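Local structure of sister chromatid cohesion protein (Chaetomium thermophilum, 5T8V) at residues K817-M822 with F859-L864. The protein probably loads cohesin onto chromatin, the part described here being the C-terminal domain of the loader Scc2, built of helical HEAT repeats. Numbering follows the deposited sequence.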
loop_
_atom_site.group_PDB
_atom_site.type_symbol
_atom_site.label_atom_id
_atom_site.label_comp_id
_atom_site.label_asym_id
_atom_site.label_seq_id
_atom_site.Cartn_x
_atom_site.Cartn_y
_atom_site.Cartn_z
ATOM N N LYS A 817 -21.793 36.497 -13.099
ATOM C CA LYS A 817 -21.795 36.064 -14.491
ATOM C C LYS A 817 -22.151 34.592 -14.645
ATOM O O LYS A 817 -22.602 34.190 -15.723
ATOM C CB LYS A 817 -20.435 36.348 -15.134
ATOM C CG LYS A 817 -20.159 37.838 -15.311
ATOM C CD LYS A 817 -19.138 38.115 -16.408
ATOM C CE LYS A 817 -17.708 37.957 -15.913
ATOM N NZ LYS A 817 -17.335 39.009 -14.926
ATOM N N LEU A 818 -21.963 33.780 -13.601
ATOM C CA LEU A 818 -22.498 32.423 -13.621
ATOM C C LEU A 818 -24.020 32.450 -13.652
ATOM O O LEU A 818 -24.646 31.854 -14.536
ATOM C CB LEU A 818 -21.998 31.639 -12.406
ATOM C CG LEU A 818 -20.610 31.005 -12.517
ATOM C CD1 LEU A 818 -20.149 30.509 -11.157
ATOM C CD2 LEU A 818 -20.612 29.862 -13.523
ATOM N N VAL A 819 -24.633 33.146 -12.691
ATOM C CA VAL A 819 -26.085 33.319 -12.691
ATOM C C VAL A 819 -26.544 33.890 -14.027
ATOM O O VAL A 819 -27.454 33.358 -14.677
ATOM C CB VAL A 819 -26.512 34.219 -11.516
ATOM C CG1 VAL A 819 -28.002 34.549 -11.585
ATOM C CG2 VAL A 819 -26.174 33.551 -10.187
ATOM N N GLY A 820 -25.913 34.984 -14.455
ATOM C CA GLY A 820 -26.259 35.583 -15.731
ATOM C C GLY A 820 -26.175 34.605 -16.883
ATOM O O GLY A 820 -26.950 34.695 -17.838
ATOM N N SER A 821 -25.234 33.661 -16.817
ATOM C CA SER A 821 -25.179 32.609 -17.824
ATOM C C SER A 821 -26.391 31.693 -17.713
ATOM O O SER A 821 -27.090 31.450 -18.702
ATOM C CB SER A 821 -23.884 31.811 -17.681
ATOM O OG SER A 821 -23.790 30.812 -18.680
ATOM N N MET A 822 -26.665 31.190 -16.505
ATOM C CA MET A 822 -27.813 30.311 -16.307
ATOM C C MET A 822 -29.077 30.923 -16.897
ATOM O O MET A 822 -29.861 30.231 -17.557
ATOM C CB MET A 822 -28.012 30.024 -14.818
ATOM C CG MET A 822 -26.746 29.662 -14.070
ATOM S SD MET A 822 -27.046 28.659 -12.608
ATOM C CE MET A 822 -25.420 28.661 -11.856
ATOM N N PHE A 859 -33.302 42.594 -12.287
ATOM C CA PHE A 859 -34.720 42.600 -12.633
ATOM C C PHE A 859 -34.955 42.030 -14.027
ATOM O O PHE A 859 -35.909 41.274 -14.244
ATOM C CB PHE A 859 -35.275 44.022 -12.539
ATOM C CG PHE A 859 -36.657 44.175 -13.112
ATOM C CD1 PHE A 859 -37.776 43.940 -12.331
ATOM C CD2 PHE A 859 -36.837 44.559 -14.432
ATOM C CE1 PHE A 859 -39.048 44.082 -12.856
ATOM C CE2 PHE A 859 -38.106 44.700 -14.962
ATOM C CZ PHE A 859 -39.213 44.463 -14.172
ATOM N N GLU A 860 -34.096 42.386 -14.986
ATOM C CA GLU A 860 -34.314 41.966 -16.367
ATOM C C GLU A 860 -34.411 40.451 -16.480
ATOM O O GLU A 860 -35.181 39.931 -17.296
ATOM C CB GLU A 860 -33.191 42.497 -17.259
ATOM C CG GLU A 860 -33.186 44.010 -17.420
ATOM C CD GLU A 860 -34.396 44.524 -18.181
ATOM O OE1 GLU A 860 -35.196 43.695 -18.664
ATOM O OE2 GLU A 860 -34.547 45.758 -18.296
ATOM N N GLN A 861 -33.638 39.725 -15.677
ATOM C CA GLN A 861 -33.662 38.269 -15.720
ATOM C C GLN A 861 -34.739 37.666 -14.827
ATOM O O GLN A 861 -35.030 36.473 -14.958
ATOM C CB GLN A 861 -32.287 37.704 -15.351
ATOM C CG GLN A 861 -31.706 38.184 -14.025
ATOM C CD GLN A 861 -30.247 37.787 -13.816
ATOM O OE1 GLN A 861 -29.728 37.921 -12.713
ATOM N NE2 GLN A 861 -29.577 37.313 -14.866
ATOM N N LEU A 862 -35.339 38.455 -13.933
ATOM C CA LEU A 862 -36.593 38.040 -13.318
ATOM C C LEU A 862 -37.753 38.145 -14.297
ATOM O O LEU A 862 -38.764 37.456 -14.123
ATOM C CB LEU A 862 -36.888 38.881 -12.076
ATOM C CG LEU A 862 -36.391 38.295 -10.754
ATOM C CD1 LEU A 862 -34.887 38.069 -10.790
ATOM C CD2 LEU A 862 -36.777 39.205 -9.600
ATOM N N ARG A 863 -37.623 38.992 -15.321
ATOM C CA ARG A 863 -38.638 39.087 -16.360
ATOM C C ARG A 863 -38.628 37.874 -17.280
ATOM O O ARG A 863 -39.650 37.582 -17.911
ATOM C CB ARG A 863 -38.424 40.365 -17.171
ATOM C CG ARG A 863 -39.512 40.664 -18.190
ATOM C CD ARG A 863 -39.173 41.906 -18.998
ATOM N NE ARG A 863 -37.944 41.735 -19.769
ATOM C CZ ARG A 863 -37.344 42.706 -20.453
ATOM N NH1 ARG A 863 -37.852 43.931 -20.465
ATOM N NH2 ARG A 863 -36.229 42.450 -21.125
ATOM N N LEU A 864 -37.501 37.163 -17.373
ATOM C CA LEU A 864 -37.456 35.956 -18.193
ATOM C C LEU A 864 -38.213 34.812 -17.535
ATOM O O LEU A 864 -38.740 33.938 -18.231
ATOM C CB LEU A 864 -36.007 35.550 -18.455
ATOM C CG LEU A 864 -35.103 36.639 -19.039
ATOM C CD1 LEU A 864 -33.719 36.080 -19.320
ATOM C CD2 LEU A 864 -35.704 37.249 -20.300
#
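Gln861 reaches across to the helix containing Val819 and Gly820, a small worked example of how one long side chain can touch a helix from a short, weakly bonded helical turn, between two segments that bury only 82 Å² between them. Even at the point of nearest backbone approach, Gly820 CA and Gln861 CA stand 7.9 Å apart. The Gln861 side chain covers that distance: CG sits between the backbone N and the carbonyl carbon (chi1 54°), and beyond it the chain runs extended (chi2 -170°), carrying the amide to the neighbouring helix. There the two ends of the amide divide their contacts. NE2 rests against the backbone of Gly820, 3.8 Å from CA, where no side chain intervenes; OE1 lies 4.0 Å from Val819 CG1, the methyl anti to the backbone N (chi1 173°). The valine and glutamine side chains cross at about a right angle. Both touches are van der Waals contacts, with no hydrogen bond between the segments. OE1 instead accepts a hydrogen bond from Thr858 N, which would limit rotation of the amide. Val819 also packs on Phe857 and on helix 839-852, which intervenes in sequence, within the all-helical HEAT-repeat solenoid of the Scc2 C-terminal domain.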